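Local coordinates for protein dihydroorotate dehydrogenase (Schistosoma mansoni, PDB 6UY4) that probably catalyses the oxidation of (S)-dihydroorotate to orotate with a quinone as electron acceptor, using FMN, in de novo pyrimidine synthesis, at residues A90-D95 with Q352-F357; S108-G113 with G164-N169. All blocks are in the same frame, centred on the assembly; numbering follows the deposited sequence.

Contact 1 (A90-D95 with Q352-F357); sequences AGFDKD and QLYTSF. With FMN (flavin mononucleotide), chain G; QLA (2-[(4-fluorophenyl)amino]-3-hydroxynaphthalene-1,4-dione), chain B.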
loop_
_atom_site.group_PDB
_atom_site.type_symbol
_atom_site.label_atom_id
_atom_site.label_comp_id
_atom_site.label_asym_id
_atom_site.label_seq_id
_atom_site.Cartn_x
_atom_site.Cartn_y
_atom_site.Cartn_z
ATOM N N ALA A 90 -1.870 1.245 -0.267
ATOM C CA ALA A 90 -1.733 2.666 0.002
ATOM C C ALA A 90 -1.088 3.380 -1.182
ATOM O O ALA A 90 -0.414 2.775 -2.020
ATOM C CB ALA A 90 -0.906 2.896 1.267
ATOM N N GLY A 91 -1.308 4.692 -1.244
ATOM C CA GLY A 91 -0.726 5.535 -2.260
ATOM C C GLY A 91 -1.669 5.936 -3.375
ATOM O O GLY A 91 -1.366 6.880 -4.111
ATOM N N PHE A 92 -2.794 5.241 -3.529
ATOM C CA PHE A 92 -3.762 5.606 -4.557
ATOM C C PHE A 92 -4.709 6.684 -4.042
ATOM O O PHE A 92 -4.794 7.775 -4.615
ATOM C CB PHE A 92 -4.538 4.368 -5.019
ATOM C CG PHE A 92 -5.305 4.578 -6.290
ATOM C CD1 PHE A 92 -6.620 5.015 -6.259
ATOM C CD2 PHE A 92 -4.710 4.347 -7.520
ATOM C CE1 PHE A 92 -7.326 5.214 -7.428
ATOM C CE2 PHE A 92 -5.412 4.542 -8.693
ATOM C CZ PHE A 92 -6.722 4.977 -8.647
ATOM N N ASP A 93 -5.423 6.391 -2.958
ATOM C CA ASP A 93 -6.263 7.384 -2.292
ATOM C C ASP A 93 -5.465 8.015 -1.150
ATOM O O ASP A 93 -5.687 7.761 0.035
ATOM C CB ASP A 93 -7.555 6.746 -1.803
ATOM C CG ASP A 93 -8.602 7.771 -1.427
ATOM O OD1 ASP A 93 -8.395 8.966 -1.728
ATOM O OD2 ASP A 93 -9.628 7.382 -0.831
ATOM N N LYS A 94 -4.501 8.853 -1.545
ATOM C CA LYS A 94 -3.603 9.471 -0.574
ATOM C C LYS A 94 -4.348 10.378 0.394
ATOM O O LYS A 94 -3.934 10.522 1.550
ATOM C CB LYS A 94 -2.516 10.271 -1.294
ATOM C CG LYS A 94 -1.582 9.448 -2.162
ATOM C CD LYS A 94 -0.681 10.357 -2.987
ATOM C CE LYS A 94 0.366 9.567 -3.754
ATOM N NZ LYS A 94 1.311 8.869 -2.839
ATOM N N ASP A 95 -5.440 10.998 -0.052
ATOM C CA ASP A 95 -6.134 12.014 0.728
ATOM C C ASP A 95 -7.532 11.583 1.156
ATOM O O ASP A 95 -8.272 12.396 1.720
ATOM C CB ASP A 95 -6.205 13.318 -0.069
ATOM C CG ASP A 95 -4.859 13.728 -0.634
ATOM O OD1 ASP A 95 -3.842 13.564 0.073
ATOM O OD2 ASP A 95 -4.817 14.207 -1.787
ATOM N N GLN A 352 -3.058 -7.018 -1.282
ATOM C CA GLN A 352 -3.311 -5.689 -1.820
ATOM C C GLN A 352 -2.609 -5.545 -3.163
ATOM O O GLN A 352 -1.667 -6.277 -3.478
ATOM C CB GLN A 352 -2.842 -4.585 -0.862
ATOM C CG GLN A 352 -3.574 -4.553 0.469
ATOM C CD GLN A 352 -2.979 -3.548 1.439
ATOM O OE1 GLN A 352 -1.987 -2.885 1.134
ATOM N NE2 GLN A 352 -3.582 -3.434 2.616
ATOM N N LEU A 353 -3.081 -4.583 -3.954
ATOM C CA LEU A 353 -2.525 -4.332 -5.276
ATOM C C LEU A 353 -2.601 -2.841 -5.572
ATOM O O LEU A 353 -3.228 -2.068 -4.843
ATOM C CB LEU A 353 -3.251 -5.150 -6.353
ATOM C CG LEU A 353 -4.770 -4.994 -6.489
ATOM C CD1 LEU A 353 -5.140 -3.881 -7.463
ATOM C CD2 LEU A 353 -5.408 -6.310 -6.910
ATOM N N TYR A 354 -1.955 -2.444 -6.667
ATOM C CA TYR A 354 -1.923 -1.047 -7.077
ATOM C C TYR A 354 -1.663 -0.952 -8.575
ATOM O O TYR A 354 -2.489 -0.419 -9.322
ATOM C CB TYR A 354 -0.847 -0.285 -6.296
ATOM C CG TYR A 354 -0.891 1.226 -6.423
ATOM C CD1 TYR A 354 -1.087 2.023 -5.306
ATOM C CD2 TYR A 354 -0.720 1.857 -7.652
ATOM C CE1 TYR A 354 -1.121 3.395 -5.408
ATOM C CE2 TYR A 354 -0.759 3.231 -7.762
ATOM C CZ TYR A 354 -0.959 3.996 -6.637
ATOM O OH TYR A 354 -0.995 5.368 -6.738
ATOM N N THR A 355 -0.512 -1.464 -9.015
ATOM C CA THR A 355 -0.111 -1.301 -10.408
ATOM C C THR A 355 -1.049 -2.043 -11.351
ATOM O O THR A 355 -1.404 -1.524 -12.416
ATOM C CB THR A 355 1.328 -1.777 -10.596
ATOM O OG1 THR A 355 2.196 -1.031 -9.735
ATOM C CG2 THR A 355 1.768 -1.584 -12.036
ATOM N N SER A 356 -1.465 -3.257 -10.982
ATOM C CA SER A 356 -2.405 -3.991 -11.818
ATOM C C SER A 356 -3.743 -3.277 -11.935
ATOM O O SER A 356 -4.463 -3.492 -12.915
ATOM C CB SER A 356 -2.612 -5.404 -11.274
ATOM O OG SER A 356 -3.037 -5.371 -9.924
ATOM N N PHE A 357 -4.094 -2.434 -10.961
ATOM C CA PHE A 357 -5.287 -1.609 -11.105
ATOM C C PHE A 357 -5.099 -0.545 -12.179
ATOM O O PHE A 357 -6.072 -0.126 -12.815
ATOM C CB PHE A 357 -5.645 -0.965 -9.766
ATOM C CG PHE A 357 -6.878 -0.106 -9.813
ATOM C CD1 PHE A 357 -6.775 1.268 -9.952
ATOM C CD2 PHE A 357 -8.137 -0.672 -9.715
ATOM C CE1 PHE A 357 -7.905 2.061 -9.996
ATOM C CE2 PHE A 357 -9.271 0.117 -9.757
ATOM C CZ PHE A 357 -9.154 1.485 -9.897
HETATM N N1 FMN G . 3.001 2.736 -0.309
HETATM C C2 FMN G . 2.824 3.355 0.912
HETATM O O2 FMN G . 2.936 2.708 1.952
HETATM N N3 FMN G . 2.520 4.700 0.971
HETATM C C4 FMN G . 2.392 5.433 -0.191
HETATM O O4 FMN G . 2.122 6.632 -0.138
HETATM C C4A FMN G . 2.571 4.814 -1.423
HETATM N N5 FMN G . 2.446 5.541 -2.588
HETATM C C5A FMN G . 2.620 4.925 -3.809
HETATM C C6 FMN G . 2.490 5.664 -4.980
HETATM C C7 FMN G . 2.666 5.052 -6.214
HETATM C C7M FMN G . 2.526 5.856 -7.474
HETATM C C8 FMN G . 2.971 3.696 -6.279
HETATM C C8M FMN G . 3.162 3.032 -7.611
HETATM C C9 FMN G . 3.102 2.958 -5.107
HETATM C C9A FMN G . 2.926 3.568 -3.869
HETATM N N10 FMN G . 3.050 2.839 -2.698
HETATM C C10 FMN G . 2.876 3.461 -1.478
HETATM C "C1'" FMN G . 3.384 1.378 -2.733
HETATM C "C2'" FMN G . 2.116 0.541 -2.848
HETATM O "O2'" FMN G . 1.223 0.878 -1.810
HETATM C "C3'" FMN G . 2.435 -0.945 -2.758
HETATM O "O3'" FMN G . 3.208 -1.191 -1.604
HETATM C "C4'" FMN G . 3.185 -1.452 -3.985
HETATM O "O4'" FMN G . 2.940 -0.624 -5.101
HETATM C "C5'" FMN G . 2.713 -2.863 -4.292
HETATM O "O5'" FMN G . 3.172 -3.282 -5.552
HETATM P P FMN G . 2.094 -3.563 -6.710
HETATM O O1P FMN G . 2.831 -4.066 -7.926
HETATM O O2P FMN G . 1.074 -4.575 -6.245
HETATM O O3P FMN G . 1.408 -2.265 -7.051
HETATM C C1 QLA B . -3.187 6.000 -11.994
HETATM O O1 QLA B . -3.406 6.120 -10.801
HETATM C C2 QLA B . -4.345 5.995 -12.939
HETATM O O2 QLA B . -5.538 6.210 -12.403
HETATM C C3 QLA B . -4.135 5.754 -14.317
HETATM O O3 QLA B . -2.557 5.670 -16.106
HETATM C C4 QLA B . -6.381 4.814 -14.820
HETATM C C5 QLA B . -6.346 3.739 -13.943
HETATM C C6 QLA B . -7.502 3.046 -13.628
HETATM C C7 QLA B . -8.679 3.456 -14.188
HETATM C C8 QLA B . -8.760 4.517 -15.046
HETATM C C9 QLA B . -7.598 5.205 -15.359
HETATM C C10 QLA B . -2.731 5.734 -14.860
HETATM C C11 QLA B . -1.604 5.748 -13.909
HETATM C C12 QLA B . -0.308 5.628 -14.394
HETATM C C13 QLA B . 0.761 5.631 -13.520
HETATM C C14 QLA B . 0.546 5.756 -12.153
HETATM C C15 QLA B . -0.736 5.877 -11.661
HETATM C C16 QLA B . -1.820 5.871 -12.534
HETATM F F1 QLA B . -9.817 2.778 -13.878
HETATM N N1 QLA B . -5.189 5.530 -15.129
#
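F92 and Y354 meet as a T-shaped pair: the edge of the F92 ring points at a face of Y354, with the centroids 5.6 Å apart and the planes at 70°. F92 CB also rests against Y354 CE1. CG of Y354 is set toward the loop, anti to the backbone N (chi1 -168°). The Y354 ring lies between F92 and the flavin; CD2 of F92 sits over one face and the methyl C8M of FMN over the opposite one. A second, offset edge-to-face pair extends the cluster, now with F92 offering its face and F357 its edge, at 86°. CZ of F92 comes within 3.4 Å of F357 CE1, and F92 CE2 lies 3.3 Å from O1 of the naphthoquinone inhibitor QLA.

Polar contact between the loop and the chain opposite is slight, a weak hydrogen bond of 3.1 Å from Y354 OH to G91 O. Bonding to the cofactor is richer. O2' of the ribityl chain donates to A90 O, while T355 directs both its backbone N (2.9 Å) and OG1 at phosphate oxygen O3P, with S303 also bound to OG1. G91 CA approaches FMN N5 to 3.2 Å.

H50 adds another edge-to-face partner to F92. F92, Y354 and F357 form an aromatic cluster, with Y354 packed on the flavin and F92 and F357 next to the inhibitor, at the C-terminal mouth of the TIM barrel of a class 2 dihydroorotate dehydrogenase, where strands 86-88 and 350-353 run out into the FMN site.

Contact 2 (S108-G113 with G164-N169); sequences SHIEVG and GVIGVN. With FMN (flavin mononucleotide), chain G.
E111 and N169 are joined through their side chains by a hydrogen bond of 3.3 Å from N169 ND2 to E111 OE2. The amide and carboxylate planes are only 13° apart, yet the donor meets the anti side of OE2 and stands 27° out of the carboxylate plane. Both CG atoms leave their strands anti to the backbone N (chi1 -176° in E111) on the same face of the sheet, which brings the two polar ends together. N169 ND2 also lies 3.4 Å from O2 of the flavin.

On the opposite face of the sheet, I110 and I166 run alongside one another in the same direction, with CD1 of I166 against I110 CB at 3.6 Å. CG2 of I166 reaches across to V112 CG2, continuing the apolar row. Beyond it, L103 of helix 99-105 packs on both isoleucines.

The backbones behind these side chains form a parallel ladder. I110 and V112 give and accept on strand 165-170, I110 N bonding to V165 O and I110 O receiving G167 N at 2.9 Å. V112 N makes a weak bond to G167 O, whereas N169 N reaches V112 O at 2.7 Å. CA-H...O contacts supplement them, as where I166 CA approaches I110 O.

A second shell fixes the polar ends. T114 OG1 bonds N169 OD1 and N200 OD1 takes ND2; Q352 and Y196 both bond E111 OE1, so the two oxygens of this buried carboxylate have separate partners. Strands 109-115 and 165-170 are adjacent parallel strands in the wall of the TIM barrel, with N169 near the end of its strand facing the FMN pocket.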
loop_
_atom_site.group_PDB
_atom_site.type_symbol
_atom_site.label_atom_id
_atom_site.label_comp_id
_atom_site.label_asym_id
_atom_site.label_seq_id
_atom_site.Cartn_x
_atom_site.Cartn_y
_atom_site.Cartn_z
ATOM N N SER A 108 -12.215 -4.962 -1.101
ATOM C CA SER A 108 -12.787 -5.179 0.220
ATOM C C SER A 108 -12.262 -4.196 1.256
ATOM O O SER A 108 -12.935 -3.966 2.266
ATOM C CB SER A 108 -12.511 -6.607 0.689
ATOM O OG SER A 108 -11.120 -6.829 0.848
ATOM N N HIS A 109 -11.083 -3.619 1.036
ATOM C CA HIS A 109 -10.562 -2.613 1.947
ATOM C C HIS A 109 -9.664 -1.653 1.183
ATOM O O HIS A 109 -8.992 -2.035 0.221
ATOM C CB HIS A 109 -9.806 -3.243 3.125
ATOM C CG HIS A 109 -8.584 -4.010 2.729
ATOM N ND1 HIS A 109 -8.631 -5.322 2.309
ATOM C CD2 HIS A 109 -7.278 -3.655 2.709
ATOM C CE1 HIS A 109 -7.406 -5.739 2.039
ATOM N NE2 HIS A 109 -6.567 -4.747 2.272
ATOM N N ILE A 110 -9.674 -0.395 1.617
ATOM C CA ILE A 110 -8.845 0.657 1.043
ATOM C C ILE A 110 -7.911 1.171 2.128
ATOM O O ILE A 110 -8.334 1.395 3.268
ATOM C CB ILE A 110 -9.695 1.811 0.470
ATOM C CG1 ILE A 110 -10.809 1.270 -0.427
ATOM C CG2 ILE A 110 -8.820 2.793 -0.295
ATOM C CD1 ILE A 110 -10.307 0.510 -1.628
ATOM N N GLU A 111 -6.646 1.357 1.774
ATOM C CA GLU A 111 -5.634 1.859 2.697
ATOM C C GLU A 111 -5.345 3.312 2.323
ATOM O O GLU A 111 -4.510 3.597 1.466
ATOM C CB GLU A 111 -4.377 0.993 2.651
ATOM C CG GLU A 111 -3.298 1.393 3.645
ATOM C CD GLU A 111 -2.251 0.310 3.828
ATOM O OE1 GLU A 111 -2.637 -0.865 4.013
ATOM O OE2 GLU A 111 -1.043 0.630 3.783
ATOM N N VAL A 112 -6.060 4.232 2.970
ATOM C CA VAL A 112 -5.834 5.655 2.753
ATOM C C VAL A 112 -4.452 6.031 3.270
ATOM O O VAL A 112 -4.032 5.596 4.350
ATOM C CB VAL A 112 -6.934 6.482 3.442
ATOM C CG1 VAL A 112 -6.705 7.970 3.225
ATOM C CG2 VAL A 112 -8.306 6.071 2.933
ATOM N N GLY A 113 -3.735 6.842 2.496
ATOM C CA GLY A 113 -2.387 7.235 2.856
ATOM C C GLY A 113 -1.465 7.249 1.656
ATOM O O GLY A 113 -1.889 6.912 0.545
ATOM N N GLY A 164 -17.223 -2.074 4.075
ATOM C CA GLY A 164 -15.838 -2.430 3.850
ATOM C C GLY A 164 -14.976 -1.983 5.013
ATOM O O GLY A 164 -15.471 -1.554 6.052
ATOM N N VAL A 165 -13.665 -2.091 4.809
ATOM C CA VAL A 165 -12.666 -1.757 5.815
ATOM C C VAL A 165 -11.793 -0.634 5.271
ATOM O O VAL A 165 -11.478 -0.605 4.078
ATOM C CB VAL A 165 -11.816 -2.991 6.187
ATOM C CG1 VAL A 165 -10.727 -2.626 7.183
ATOM C CG2 VAL A 165 -12.703 -4.092 6.744
ATOM N N ILE A 166 -11.415 0.300 6.141
ATOM C CA ILE A 166 -10.556 1.416 5.763
ATOM C C ILE A 166 -9.390 1.478 6.737
ATOM O O ILE A 166 -9.596 1.555 7.955
ATOM C CB ILE A 166 -11.314 2.754 5.744
ATOM C CG1 ILE A 166 -12.370 2.755 4.636
ATOM C CG2 ILE A 166 -10.342 3.913 5.565
ATOM C CD1 ILE A 166 -11.806 2.599 3.248
ATOM N N GLY A 167 -8.172 1.441 6.205
ATOM C CA GLY A 167 -6.984 1.638 7.008
ATOM C C GLY A 167 -6.299 2.941 6.661
ATOM O O GLY A 167 -6.528 3.494 5.581
ATOM N N VAL A 168 -5.462 3.451 7.560
ATOM C CA VAL A 168 -4.741 4.699 7.346
ATOM C C VAL A 168 -3.251 4.425 7.474
ATOM O O VAL A 168 -2.803 3.845 8.469
ATOM C CB VAL A 168 -5.184 5.793 8.335
ATOM C CG1 VAL A 168 -4.384 7.064 8.106
ATOM C CG2 VAL A 168 -6.670 6.067 8.187
ATOM N N ASN A 169 -2.489 4.841 6.465
ATOM C CA ASN A 169 -1.042 4.685 6.447
ATOM C C ASN A 169 -0.405 6.000 6.881
ATOM O O ASN A 169 -0.540 7.016 6.192
ATOM C CB ASN A 169 -0.555 4.281 5.056
ATOM C CG ASN A 169 0.919 3.941 5.031
ATOM O OD1 ASN A 169 1.773 4.826 5.079
ATOM N ND2 ASN A 169 1.227 2.653 4.946
HETATM N N1 FMN G . 3.001 2.736 -0.309
HETATM C C2 FMN G . 2.824 3.355 0.912
HETATM O O2 FMN G . 2.936 2.708 1.952
HETATM N N3 FMN G . 2.520 4.700 0.971
HETATM C C4 FMN G . 2.392 5.433 -0.191
HETATM O O4 FMN G . 2.122 6.632 -0.138
HETATM C C4A FMN G . 2.571 4.814 -1.423
HETATM N N5 FMN G . 2.446 5.541 -2.588
HETATM C C5A FMN G . 2.620 4.925 -3.809
HETATM C C6 FMN G . 2.490 5.664 -4.980
HETATM C C7 FMN G . 2.666 5.052 -6.214
HETATM C C7M FMN G . 2.526 5.856 -7.474
HETATM C C8 FMN G . 2.971 3.696 -6.279
HETATM C C8M FMN G . 3.162 3.032 -7.611
HETATM C C9 FMN G . 3.102 2.958 -5.107
HETATM C C9A FMN G . 2.926 3.568 -3.869
HETATM N N10 FMN G . 3.050 2.839 -2.698
HETATM C C10 FMN G . 2.876 3.461 -1.478
HETATM C "C1'" FMN G . 3.384 1.378 -2.733
HETATM C "C2'" FMN G . 2.116 0.541 -2.848
HETATM O "O2'" FMN G . 1.223 0.878 -1.810
HETATM C "C3'" FMN G . 2.435 -0.945 -2.758
HETATM O "O3'" FMN G . 3.208 -1.191 -1.604
HETATM C "C4'" FMN G . 3.185 -1.452 -3.985
HETATM O "O4'" FMN G . 2.940 -0.624 -5.101
HETATM C "C5'" FMN G . 2.713 -2.863 -4.292
HETATM O "O5'" FMN G . 3.172 -3.282 -5.552
HETATM P P FMN G . 2.094 -3.563 -6.710
HETATM O O1P FMN G . 2.831 -4.066 -7.926
HETATM O O2P FMN G . 1.074 -4.575 -6.245
HETATM O O3P FMN G . 1.408 -2.265 -7.051
#

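Both contacts are buried and both reach the parallel sheet of the barrel, but from different places. Contact 1 sits at the mouth, where loop and helix start meet through aromatic rings and cofactor bonds and polar links between its segments are few; contact 2 lies within the wall, where regular backbone bonding dominates, polar side chains gather on one face, beside V165, and I110, I166, V112 and V168 on the other. Their centres are about 10 Å apart, and they touch: G91 N probably bonds G113 O, and Q352 of contact 1 already holds the carboxylate of contact 2. FMN is shared, with contact 1 near its phosphate, ribityl chain and N5, and contact 2 near O2.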